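Local coordinates for protein ribokinase, putative (Burkholderia thailandensis, PDB 3B1N) that probably phosphorylates nucleosides as a kinase of the ribokinase (pfkB) family, and binds ADP together with the nucleoside analogue mizoribine, at residues A54-N58 / A84-S88; M66-L70 / Q124-A130; I105-N111 / I246-G250; L171-G176 / L198-K202. All coordinates share one frame; numbering follows the deposited sequence. Where two conformers were deposited one is given.

Interaction 1. Residues A54-N58 / A84-S88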
loop_
_atom_site.group_PDB
_atom_site.type_symbol
_atom_site.label_atom_id
_atom_site.label_comp_id
_atom_site.label_asym_id
_atom_site.label_seq_id
_atom_site.Cartn_x
_atom_site.Cartn_y
_atom_site.Cartn_z
ATOM N N ALA B 54 -22.491 7.857 -4.245
ATOM C CA ALA B 54 -23.477 8.933 -4.071
ATOM C C ALA B 54 -22.990 10.221 -4.689
ATOM O O ALA B 54 -23.793 10.987 -5.233
ATOM C CB ALA B 54 -23.798 9.137 -2.604
ATOM N N TYR B 55 -21.690 10.526 -4.590
ATOM C CA TYR B 55 -21.170 11.785 -5.155
ATOM C C TYR B 55 -21.435 11.790 -6.679
ATOM O O TYR B 55 -21.860 12.823 -7.219
ATOM C CB TYR B 55 -19.668 11.901 -4.833
ATOM C CG TYR B 55 -19.029 13.142 -5.409
ATOM C CD1 TYR B 55 -19.192 14.375 -4.785
ATOM C CD2 TYR B 55 -18.298 13.062 -6.573
ATOM C CE1 TYR B 55 -18.652 15.535 -5.340
ATOM C CE2 TYR B 55 -17.719 14.227 -7.119
ATOM C CZ TYR B 55 -17.913 15.423 -6.507
ATOM O OH TYR B 55 -17.373 16.602 -7.018
ATOM N N ALA B 56 -21.160 10.676 -7.342
ATOM C CA ALA B 56 -21.401 10.552 -8.781
ATOM C C ALA B 56 -22.881 10.706 -9.125
ATOM O O ALA B 56 -23.219 11.475 -10.034
ATOM C CB ALA B 56 -20.858 9.245 -9.315
ATOM N N LEU B 57 -23.739 10.058 -8.351
ATOM C CA LEU B 57 -25.182 10.134 -8.633
ATOM C C LEU B 57 -25.636 11.582 -8.426
ATOM O O LEU B 57 -26.445 12.105 -9.231
ATOM C CB LEU B 57 -25.913 9.104 -7.792
ATOM C CG LEU B 57 -27.419 9.080 -8.048
ATOM C CD1 LEU B 57 -27.645 8.787 -9.542
ATOM C CD2 LEU B 57 -27.956 7.931 -7.209
ATOM N N ASN B 58 -25.105 12.264 -7.408
ATOM C CA ASN B 58 -25.432 13.659 -7.106
ATOM C C ASN B 58 -24.968 14.612 -8.198
ATOM O O ASN B 58 -25.686 15.589 -8.569
ATOM C CB ASN B 58 -24.846 14.029 -5.729
ATOM C CG ASN B 58 -25.387 15.325 -5.193
ATOM O OD1 ASN B 58 -26.611 15.455 -5.005
ATOM N ND2 ASN B 58 -24.512 16.286 -4.970
ATOM N N ALA B 84 -23.042 20.694 2.123
ATOM C CA ALA B 84 -22.637 21.608 1.036
ATOM C C ALA B 84 -23.070 21.069 -0.316
ATOM O O ALA B 84 -23.444 21.839 -1.222
ATOM C CB ALA B 84 -21.126 21.808 1.061
ATOM N N LEU B 85 -23.025 19.767 -0.477
ATOM C CA LEU B 85 -23.340 19.150 -1.798
ATOM C C LEU B 85 -24.799 18.858 -2.023
ATOM O O LEU B 85 -25.188 18.547 -3.169
ATOM C CB LEU B 85 -22.549 17.838 -1.979
ATOM C CG LEU B 85 -21.037 18.002 -2.114
ATOM C CD1 LEU B 85 -20.329 16.655 -1.998
ATOM C CD2 LEU B 85 -20.663 18.704 -3.440
ATOM N N GLY B 86 -25.602 18.938 -0.960
ATOM C CA GLY B 86 -27.017 18.543 -0.984
ATOM C C GLY B 86 -27.259 17.042 -0.872
ATOM O O GLY B 86 -28.318 16.541 -1.277
ATOM N N LEU B 87 -26.309 16.332 -0.254
ATOM C CA LEU B 87 -26.457 14.892 0.030
ATOM C C LEU B 87 -27.127 14.701 1.394
ATOM O O LEU B 87 -26.631 15.193 2.429
ATOM C CB LEU B 87 -25.100 14.177 -0.027
ATOM C CG LEU B 87 -24.402 14.057 -1.390
ATOM C CD1 LEU B 87 -22.947 13.721 -1.259
ATOM C CD2 LEU B 87 -25.093 12.953 -2.150
ATOM N N SER B 88 -28.252 13.984 1.388
ATOM C CA SER B 88 -29.049 13.787 2.586
ATOM C C SER B 88 -28.229 12.970 3.570
ATOM O O SER B 88 -27.621 11.975 3.156
ATOM C CB SER B 88 -30.290 12.954 2.305
ATOM O OG SER B 88 -31.007 12.783 3.498
#
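Asn58 reaches from helix 49-59 to the C-terminal end of helix 76-85, where its ND2 donates to the backbone O of Leu85 at 3.0 Å. The bond is moderately straight (N-H...O 154°), but the donor stands above the carbonyl plane, 40° out of it, so it does not use a lone-pair direction. With CG anti to the backbone N (chi1 -167°), the Asn58 amide extends away from its own helix and over the Leu87 side chain. The aliphatic part of Asn58 then serves as packing surface: its CB lies 3.7 Å from Leu87 CD2. The same methyl also touches Ala54, whose CB is 4.1 Å from Leu87 CD2. One turn away, Leu85 CD1 meets the Tyr55 ring at its edge, in the ring plane and 3.8 Å from CD1 of Tyr55.

What positions these groups is the helix end itself. Gly86, at positive phi, closes helix 76-85 with a Schellman motif and swings the chain so that Leu85 and Leu87 both turn their side chains to helix 49-59. Tyr55 is fixed from its far end, where OH is hydrogen-bonded to the backbone O of Tyr292.

On the sheet side, Ala54 rests on Ala64 and Met66 of strand 64-71, and beyond Leu87 the chain runs on into strand 88-95, that strand's parallel neighbour at the sheet margin.

Interaction 2. Residues M66-L70 / Q124-A130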
loop_
_atom_site.group_PDB
_atom_site.type_symbol
_atom_site.label_atom_id
_atom_site.label_comp_id
_atom_site.label_asym_id
_atom_site.label_seq_id
_atom_site.Cartn_x
_atom_site.Cartn_y
_atom_site.Cartn_z
ATOM N N MET B 66 -27.101 8.131 1.035
ATOM C CA MET B 66 -26.022 7.280 1.602
ATOM C C MET B 66 -26.487 6.617 2.886
ATOM O O MET B 66 -27.068 7.301 3.735
ATOM C CB MET B 66 -24.797 8.116 1.932
ATOM C CG MET B 66 -24.149 8.760 0.694
ATOM S SD MET B 66 -22.907 10.036 1.090
ATOM C CE MET B 66 -21.995 9.174 2.273
ATOM N N MET B 67 -26.200 5.317 2.981
ATOM C CA MET B 67 -26.452 4.578 4.218
ATOM C C MET B 67 -25.135 3.983 4.654
ATOM O O MET B 67 -24.585 3.109 3.963
ATOM C CB MET B 67 -27.473 3.488 3.984
ATOM C CG MET B 67 -27.722 2.657 5.279
ATOM S SD MET B 67 -29.121 1.490 5.159
ATOM C CE MET B 67 -30.458 2.580 5.653
ATOM N N GLY B 68 -24.654 4.475 5.777
ATOM C CA GLY B 68 -23.353 4.014 6.302
ATOM C C GLY B 68 -23.104 4.617 7.653
ATOM O O GLY B 68 -23.883 5.482 8.133
ATOM N N THR B 69 -22.000 4.193 8.281
ATOM C CA THR B 69 -21.632 4.707 9.590
ATOM C C THR B 69 -20.316 5.491 9.553
ATOM O O THR B 69 -19.371 5.086 8.843
ATOM C CB THR B 69 -21.497 3.518 10.608
ATOM O OG1 THR B 69 -20.781 2.447 9.980
ATOM C CG2 THR B 69 -22.877 2.981 10.953
ATOM N N LEU B 70 -20.301 6.604 10.287
ATOM C CA LEU B 70 -19.122 7.464 10.531
ATOM C C LEU B 70 -18.802 7.489 12.030
ATOM O O LEU B 70 -19.634 7.060 12.858
ATOM C CB LEU B 70 -19.361 8.909 10.075
ATOM C CG LEU B 70 -19.295 9.077 8.550
ATOM C CD1 LEU B 70 -19.876 10.498 8.252
ATOM C CD2 LEU B 70 -17.847 8.945 8.079
ATOM N N GLN B 124 -19.551 -1.247 12.560
ATOM C CA GLN B 124 -20.944 -1.266 13.092
ATOM C C GLN B 124 -21.978 -0.931 12.020
ATOM O O GLN B 124 -23.096 -0.562 12.363
ATOM C CB GLN B 124 -21.132 -0.278 14.262
ATOM C CG GLN B 124 -19.989 -0.277 15.294
ATOM C CD GLN B 124 -19.715 -1.637 15.851
ATOM O OE1 GLN B 124 -20.607 -2.464 15.965
ATOM N NE2 GLN B 124 -18.440 -1.895 16.201
ATOM N N SER B 125 -21.606 -1.042 10.732
ATOM C CA SER B 125 -22.547 -0.628 9.656
ATOM C C SER B 125 -23.897 -1.335 9.657
ATOM O O SER B 125 -24.874 -0.769 9.193
ATOM C CB SER B 125 -21.869 -0.756 8.282
ATOM O OG SER B 125 -21.684 -2.116 7.889
ATOM N N HIS B 126 -23.960 -2.538 10.250
ATOM C CA HIS B 126 -25.211 -3.256 10.328
ATOM C C HIS B 126 -26.220 -2.639 11.296
ATOM O O HIS B 126 -27.385 -3.087 11.302
ATOM C CB HIS B 126 -24.915 -4.694 10.765
ATOM C CG HIS B 126 -24.090 -4.764 12.010
ATOM N ND1 HIS B 126 -22.712 -4.666 12.011
ATOM C CD2 HIS B 126 -24.462 -4.883 13.307
ATOM C CE1 HIS B 126 -22.272 -4.724 13.253
ATOM N NE2 HIS B 126 -23.308 -4.848 14.059
ATOM N N VAL B 127 -25.876 -1.572 12.022
ATOM C CA VAL B 127 -26.879 -0.855 12.838
ATOM C C VAL B 127 -27.927 -0.142 11.980
ATOM O O VAL B 127 -29.053 0.107 12.444
ATOM C CB VAL B 127 -26.321 0.135 13.890
ATOM C CG1 VAL B 127 -25.407 -0.670 14.879
ATOM C CG2 VAL B 127 -25.585 1.266 13.256
ATOM N N ASN B 128 -27.574 0.148 10.716
ATOM C CA ASN B 128 -28.584 0.681 9.771
ATOM C C ASN B 128 -29.230 -0.474 9.023
ATOM O O ASN B 128 -28.566 -1.413 8.552
ATOM C CB ASN B 128 -27.920 1.575 8.705
ATOM C CG ASN B 128 -27.487 2.955 9.211
ATOM O OD1 ASN B 128 -26.401 3.460 8.813
ATOM N ND2 ASN B 128 -28.323 3.614 10.005
ATOM N N HIS B 129 -30.535 -0.389 8.845
ATOM C CA HIS B 129 -31.257 -1.459 8.172
ATOM C C HIS B 129 -31.870 -0.967 6.882
ATOM O O HIS B 129 -32.715 -0.084 6.895
ATOM C CB HIS B 129 -32.314 -2.051 9.123
ATOM C CG HIS B 129 -31.703 -2.873 10.218
ATOM N ND1 HIS B 129 -31.671 -4.249 10.181
ATOM C CD2 HIS B 129 -30.976 -2.507 11.296
ATOM C CE1 HIS B 129 -31.032 -4.698 11.248
ATOM N NE2 HIS B 129 -30.599 -3.660 11.936
ATOM N N ALA B 130 -31.411 -1.526 5.764
ATOM C CA ALA B 130 -31.803 -1.018 4.434
ATOM C C ALA B 130 -33.280 -1.231 4.132
ATOM O O ALA B 130 -33.881 -0.429 3.400
ATOM C CB ALA B 130 -30.930 -1.680 3.360
#
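Met67 lays its side chain along Asn128 and Ala130, the side chains of Met67 and Asn128 sliding past each other in opposite directions. The first two torsions of Met67 are extended (chi1 178°), which carries CG to 3.6 Å from Asn128 CB and SD to 3.7 Å from Ala130 CA. A bend at the thioether, chi3 -87°, then turns CE toward the backbone of His129, 3.7 Å from its O. At Gly68 the strand offers backbone alone, and the amide end of Asn128 comes up against it.

Thr69 meets the short 3-10 turn through Ser125 CA and Val127 CG2. Its methyl CG2 sits 3.8 Å from Gln124 O and 3.9 Å from Val127 CG2, while OG1 comes to 3.6 Å from Ser125 CA. The hydroxyl itself is hydrogen-bonded to the backbone O of Ala121, so the threonine grips the chain just before the turn as well as packing on it. The turn is tied internally by Val127 N to Gln124 O at 3.0 Å.

The loop 124-130 thus covers one side of strand 64-71, which runs between strands 3-6 and 88-95 in the large sheet of the Rossmann-like fold. Ala130 also reaches Leu4 and Cys6 of strand 3-6. Behind the loop, helix 146-158 packs on Ala130 with His152 and Leu156, and its Glu155 OE2 is hydrogen-bonded to His129 ND1.

Interaction 3. Residues I105-N111 / I246-G250. With ADP (adenosine-5'-diphosphate), chain G.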
loop_
_atom_site.group_PDB
_atom_site.type_symbol
_atom_site.label_atom_id
_atom_site.label_comp_id
_atom_site.label_asym_id
_atom_site.label_seq_id
_atom_site.Cartn_x
_atom_site.Cartn_y
_atom_site.Cartn_z
ATOM N N ILE B 105 -4.396 3.649 0.618
ATOM C CA ILE B 105 -4.483 3.035 -0.708
ATOM C C ILE B 105 -3.219 3.292 -1.531
ATOM O O ILE B 105 -2.875 4.431 -1.768
ATOM C CB ILE B 105 -5.698 3.684 -1.451
ATOM C CG1 ILE B 105 -6.961 3.547 -0.606
ATOM C CG2 ILE B 105 -5.868 3.097 -2.906
ATOM C CD1 ILE B 105 -8.209 4.311 -1.235
ATOM N N THR B 106 -2.558 2.204 -1.955
ATOM C CA THR B 106 -1.456 2.373 -2.910
ATOM C C THR B 106 -1.862 1.968 -4.302
ATOM O O THR B 106 -2.322 0.839 -4.496
ATOM C CB THR B 106 -0.217 1.684 -2.478
ATOM O OG1 THR B 106 0.115 2.134 -1.171
ATOM C CG2 THR B 106 0.878 2.010 -3.540
ATOM N N THR B 107 -1.840 2.926 -5.233
ATOM C CA THR B 107 -2.314 2.657 -6.569
ATOM C C THR B 107 -1.161 2.626 -7.591
ATOM O O THR B 107 -0.100 3.180 -7.321
ATOM C CB THR B 107 -3.464 3.674 -6.962
ATOM O OG1 THR B 107 -3.780 3.527 -8.343
ATOM C CG2 THR B 107 -3.096 5.138 -6.660
ATOM N N ASP B 108 -1.388 1.972 -8.707
ATOM C CA ASP B 108 -0.552 2.220 -9.877
ATOM C C ASP B 108 -1.431 2.785 -10.961
ATOM O O ASP B 108 -2.623 3.072 -10.690
ATOM C CB ASP B 108 0.273 1.004 -10.335
ATOM C CG ASP B 108 -0.542 -0.065 -11.050
ATOM O OD1 ASP B 108 -1.779 0.090 -11.260
ATOM O OD2 ASP B 108 0.042 -1.078 -11.442
ATOM N N LEU B 109 -0.886 2.944 -12.155
ATOM C CA LEU B 109 -1.612 3.629 -13.245
ATOM C C LEU B 109 -2.585 2.696 -13.949
ATOM O O LEU B 109 -3.570 3.199 -14.519
ATOM C CB LEU B 109 -0.656 4.354 -14.201
ATOM C CG LEU B 109 0.188 5.424 -13.478
ATOM C CD1 LEU B 109 1.273 6.057 -14.412
ATOM C CD2 LEU B 109 -0.560 6.513 -12.650
ATOM N N ASP B 110 -2.348 1.374 -13.865
ATOM C CA ASP B 110 -3.204 0.298 -14.417
ATOM C C ASP B 110 -4.451 0.073 -13.595
ATOM O O ASP B 110 -5.241 -0.845 -13.875
ATOM C CB ASP B 110 -2.469 -1.028 -14.390
ATOM C CG ASP B 110 -1.625 -1.269 -15.610
ATOM O OD1 ASP B 110 -1.543 -0.346 -16.461
ATOM O OD2 ASP B 110 -1.095 -2.408 -15.730
ATOM N N ASN B 111 -4.604 0.866 -12.555
ATOM C CA ASN B 111 -5.774 0.839 -11.701
ATOM C C ASN B 111 -5.636 -0.355 -10.741
ATOM O O ASN B 111 -6.615 -0.833 -10.156
ATOM C CB ASN B 111 -7.091 0.742 -12.544
ATOM C CG ASN B 111 -7.288 1.909 -13.591
ATOM O OD1 ASN B 111 -8.378 2.019 -14.161
ATOM N ND2 ASN B 111 -6.278 2.747 -13.814
ATOM N N ILE B 246 -4.690 10.795 -13.734
ATOM C CA ILE B 246 -4.104 11.262 -12.475
ATOM C C ILE B 246 -4.243 10.203 -11.389
ATOM O O ILE B 246 -3.248 9.841 -10.708
ATOM C CB ILE B 246 -4.759 12.587 -12.059
ATOM C CG1 ILE B 246 -4.509 13.669 -13.126
ATOM C CG2 ILE B 246 -4.270 13.035 -10.720
ATOM C CD1 ILE B 246 -3.005 14.010 -13.310
ATOM N N ASP B 247 -5.458 9.668 -11.202
ATOM C CA ASP B 247 -5.702 8.781 -10.065
ATOM C C ASP B 247 -6.886 7.878 -10.376
ATOM O O ASP B 247 -8.011 8.385 -10.518
ATOM C CB ASP B 247 -6.072 9.618 -8.826
ATOM C CG ASP B 247 -6.306 8.764 -7.582
ATOM O OD1 ASP B 247 -6.074 7.525 -7.597
ATOM O OD2 ASP B 247 -6.727 9.359 -6.583
ATOM N N PRO B 248 -6.661 6.584 -10.520
ATOM C CA PRO B 248 -7.819 5.703 -10.810
ATOM C C PRO B 248 -8.696 5.366 -9.611
ATOM O O PRO B 248 -9.740 4.702 -9.813
ATOM C CB PRO B 248 -7.201 4.409 -11.320
ATOM C CG PRO B 248 -5.756 4.513 -11.105
ATOM C CD PRO B 248 -5.348 5.898 -10.661
ATOM N N THR B 249 -8.306 5.745 -8.400
ATOM C CA THR B 249 -9.071 5.371 -7.224
ATOM C C THR B 249 -10.490 5.946 -7.311
ATOM O O THR B 249 -10.663 7.147 -7.416
ATOM C CB THR B 249 -8.464 5.968 -5.935
ATOM O OG1 THR B 249 -7.116 5.553 -5.879
ATOM C CG2 THR B 249 -9.176 5.417 -4.696
ATOM N N GLY B 250 -11.469 5.026 -7.303
ATOM C CA GLY B 250 -12.868 5.431 -7.304
ATOM C C GLY B 250 -13.438 5.385 -8.705
ATOM O O GLY B 250 -14.576 5.781 -8.875
HETATM P PB ADP G . -12.418 -0.205 -10.331
HETATM O O1B ADP G . -11.297 -1.231 -10.243
HETATM O O2B ADP G . -13.658 -0.761 -9.702
HETATM O O3B ADP G . -12.197 1.208 -9.920
HETATM P PA ADP G . -12.074 -0.068 -13.308
HETATM O O1A ADP G . -10.567 0.171 -13.138
HETATM O O2A ADP G . -12.549 -1.261 -14.079
HETATM O O3A ADP G . -12.847 -0.180 -11.934
HETATM O "O5'" ADP G . -12.539 1.293 -13.922
HETATM C "C5'" ADP G . -13.954 1.488 -14.031
HETATM C "C4'" ADP G . -14.357 2.270 -15.272
HETATM O "O4'" ADP G . -13.739 3.574 -15.231
HETATM C "C3'" ADP G . -13.888 1.633 -16.603
HETATM O "O3'" ADP G . -14.788 0.601 -17.035
HETATM C "C2'" ADP G . -13.770 2.859 -17.472
HETATM O "O2'" ADP G . -15.066 3.206 -18.007
HETATM C "C1'" ADP G . -13.327 3.951 -16.540
HETATM N N9 ADP G . -11.839 4.012 -16.534
HETATM C C8 ADP G . -10.943 3.375 -15.714
HETATM N N7 ADP G . -9.660 3.675 -16.098
HETATM C C5 ADP G . -9.747 4.421 -17.189
HETATM C C6 ADP G . -8.785 5.032 -18.104
HETATM N N6 ADP G . -7.458 4.844 -17.852
HETATM N N1 ADP G . -9.239 5.739 -19.122
HETATM C C2 ADP G . -10.561 5.915 -19.358
HETATM N N3 ADP G . -11.493 5.401 -18.545
HETATM C C4 ADP G . -11.159 4.648 -17.498
#
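The amide of Asn111 lies against the ring of Pro248, whose CB and CG sit over the flat group; Asn111 CG is 3.4 Å from Pro248 CB. The end of the amide points to ADP, where the atom modelled as Asn111 OD1 is 2.9 Å from N7 of the adenine and also close to the alpha-phosphate oxygen O1A. The amide is probably turned over in the model, so which end faces the nucleotide is uncertain.

The second flat group, the carboxylate of Asp247, is held by its own loop. Its OD1 receives Thr249 OG1 at 2.8 Å on the syn side, and the backbone N of Thr249 at 3.0 Å from well above the carboxylate plane (63° out), an Asx turn. OD2 takes the backbone N of Gly288.

The apolar contact is Ile105 CD1 with Thr249 CG2, tip to tip at 3.8 Å; the carbonyl O of Asp108 faces Pro248 CG at 3.5 Å. His31 of the second subunit also packs on Asn111.

Residues 247-253 fit the pfkB signature, whose Gly-x-Gly-Asp end, at the helix start, forms the anion hole in relatives. The Asx turn is followed directly by Gly250, at the N-cap of helix 251-264, and Gly252 N is hydrogen-bonded to ADP. The helix start would be expected to favour phosphate electrostatically, while Asn111 borders the nucleotide, with Pro248 behind its amide.

Interaction 4. Residues L171-G176 / L198-K202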
loop_
_atom_site.group_PDB
_atom_site.type_symbol
_atom_site.label_atom_id
_atom_site.label_comp_id
_atom_site.label_asym_id
_atom_site.label_seq_id
_atom_site.Cartn_x
_atom_site.Cartn_y
_atom_site.Cartn_z
ATOM N N LEU B 171 -14.849 -8.801 -0.794
ATOM C CA LEU B 171 -14.885 -10.221 -1.177
ATOM C C LEU B 171 -14.175 -11.192 -0.213
ATOM O O LEU B 171 -14.711 -12.277 0.036
ATOM C CB LEU B 171 -14.345 -10.386 -2.594
ATOM C CG LEU B 171 -15.083 -11.134 -3.691
ATOM C CD1 LEU B 171 -16.545 -11.528 -3.398
ATOM C CD2 LEU B 171 -14.946 -10.285 -4.943
ATOM N N PRO B 172 -13.008 -10.821 0.360
ATOM C CA PRO B 172 -12.339 -11.769 1.274
ATOM C C PRO B 172 -13.184 -12.206 2.472
ATOM O O PRO B 172 -12.940 -13.281 3.049
ATOM C CB PRO B 172 -11.083 -10.982 1.727
ATOM C CG PRO B 172 -10.782 -10.113 0.532
ATOM C CD PRO B 172 -12.155 -9.628 0.149
ATOM N N LEU B 173 -14.167 -11.397 2.839
ATOM C CA LEU B 173 -15.013 -11.659 3.998
ATOM C C LEU B 173 -16.108 -12.711 3.702
ATOM O O LEU B 173 -16.721 -13.271 4.638
ATOM C CB LEU B 173 -15.638 -10.356 4.486
ATOM C CG LEU B 173 -14.756 -9.096 4.635
ATOM C CD1 LEU B 173 -15.566 -7.829 4.919
ATOM C CD2 LEU B 173 -13.702 -9.305 5.699
ATOM N N PHE B 174 -16.362 -12.950 2.416
ATOM C CA PHE B 174 -17.405 -13.882 1.981
ATOM C C PHE B 174 -16.857 -15.309 1.901
ATOM O O PHE B 174 -15.678 -15.511 1.627
ATOM C CB PHE B 174 -17.955 -13.484 0.601
ATOM C CG PHE B 174 -18.923 -12.327 0.647
ATOM C CD1 PHE B 174 -20.295 -12.536 0.615
ATOM C CD2 PHE B 174 -18.449 -11.021 0.756
ATOM C CE1 PHE B 174 -21.190 -11.467 0.707
ATOM C CE2 PHE B 174 -19.315 -9.981 0.826
ATOM C CZ PHE B 174 -20.698 -10.195 0.785
ATOM N N ASP B 175 -17.701 -16.301 2.174
ATOM C CA ASP B 175 -17.421 -17.663 1.685
ATOM C C ASP B 175 -18.314 -17.962 0.512
ATOM O O ASP B 175 -19.131 -17.118 0.114
ATOM C CB ASP B 175 -17.581 -18.728 2.773
ATOM C CG ASP B 175 -18.960 -18.730 3.412
ATOM O OD1 ASP B 175 -19.094 -19.389 4.478
ATOM O OD2 ASP B 175 -19.917 -18.099 2.880
ATOM N N GLY B 176 -18.150 -19.156 -0.059
ATOM C CA GLY B 176 -18.941 -19.551 -1.209
ATOM C C GLY B 176 -20.439 -19.513 -0.990
ATOM O O GLY B 176 -21.174 -19.033 -1.858
ATOM N N LEU B 198 -12.506 -13.657 -8.981
ATOM C CA LEU B 198 -12.600 -14.124 -7.610
ATOM C C LEU B 198 -14.012 -14.588 -7.286
ATOM O O LEU B 198 -14.181 -15.555 -6.527
ATOM C CB LEU B 198 -12.147 -13.014 -6.649
ATOM C CG LEU B 198 -10.697 -12.951 -6.178
ATOM C CD1 LEU B 198 -9.711 -13.122 -7.300
ATOM C CD2 LEU B 198 -10.492 -11.656 -5.467
ATOM N N VAL B 199 -15.032 -13.927 -7.853
ATOM C CA VAL B 199 -16.420 -14.369 -7.591
ATOM C C VAL B 199 -16.677 -15.769 -8.187
ATOM O O VAL B 199 -17.281 -16.641 -7.514
ATOM C CB VAL B 199 -17.438 -13.357 -8.149
ATOM C CG1 VAL B 199 -18.885 -13.953 -8.080
ATOM C CG2 VAL B 199 -17.386 -12.035 -7.313
ATOM N N CYS B 200 -16.244 -15.952 -9.433
ATOM C CA CYS B 200 -16.371 -17.266 -10.110
ATOM C C CYS B 200 -15.639 -18.319 -9.287
ATOM O O CYS B 200 -16.192 -19.386 -8.986
ATOM C CB CYS B 200 -15.751 -17.175 -11.473
ATOM S SG CYS B 200 -16.731 -16.262 -12.646
ATOM N N ASP B 201 -14.406 -18.018 -8.881
ATOM C CA ASP B 201 -13.623 -18.977 -8.063
ATOM C C ASP B 201 -14.318 -19.354 -6.762
ATOM O O ASP B 201 -14.372 -20.539 -6.398
ATOM C CB ASP B 201 -12.239 -18.429 -7.743
ATOM C CG ASP B 201 -11.317 -18.404 -8.943
ATOM O OD1 ASP B 201 -11.686 -18.852 -10.067
ATOM O OD2 ASP B 201 -10.190 -17.892 -8.747
ATOM N N LYS B 202 -14.868 -18.374 -6.056
ATOM C CA LYS B 202 -15.421 -18.609 -4.716
ATOM C C LYS B 202 -16.798 -19.282 -4.788
ATOM O O LYS B 202 -17.131 -20.149 -3.968
ATOM C CB LYS B 202 -15.450 -17.299 -3.896
ATOM C CG LYS B 202 -16.097 -17.373 -2.488
ATOM C CD LYS B 202 -15.637 -16.201 -1.573
ATOM C CE LYS B 202 -14.189 -16.421 -1.046
ATOM N NZ LYS B 202 -13.717 -15.176 -0.357
#
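Lys202 donates to the carbonyls of Leu171, in the 3-10 turn 171-173, and of Phe174 just after it, tying helix 193-203 to the loop that leads into helix 176-185 in the alpha/beta part of the ribokinase-like fold.

The polar contacts belong to one ammonium group. NZ of Lys202 donates to Phe174 O at 2.8 Å and to Leu171 O at 3.1 Å, in the latter case from above the carbonyl plane, 40° out of it. Leu171 O also accepts the turn's own bond from Phe174 N, which arrives from the opposite face, so two donors grip one oxygen. The lysine chain leaves its helix with CG anti to the backbone N (chi1 176°), and its bend at chi3, -76°, brings the amine onto both carbonyls.

Apolar packing adds to this. Leu171 and Val199 cross at about a right angle, CD2 of Leu171 lying 3.8 Å from CG2 of Val199. Leu198 touches Leu171 too, and packs on Leu26 of the second subunit.

Asp175 is the N-cap of helix 176-185, its OD2 also bonded to Thr178 OG1. Where that helix begins, the backbones come close, with Gly176 CA 3.4 Å from Lys202 O.

How the interactions relate
Interactions 1 and 2 meet at strand 64-71, which carries one segment of interaction 2 and is packed on by helix 49-59; Ala54 CB lies 3.3 Å from Met66 CG, although the centres are 17 Å apart. Of the four, interaction 3 is the one that touches the nucleotide and the nucleoside analogue, through Asn111 at ADP and Ile105, about 4 Å from mizoribine. The side chains of Tyr55, Ser125 and Pro172 stand about 10, 9 and 7 Å from mizoribine, all nearest-atom distances. Interactions 1 and 4 lie on opposite sides of the chain's centre, 31 Å between centres. Along the chain, 171-176 and 198-202 both fall between the segments of interaction 3, their centres 23 Å apart.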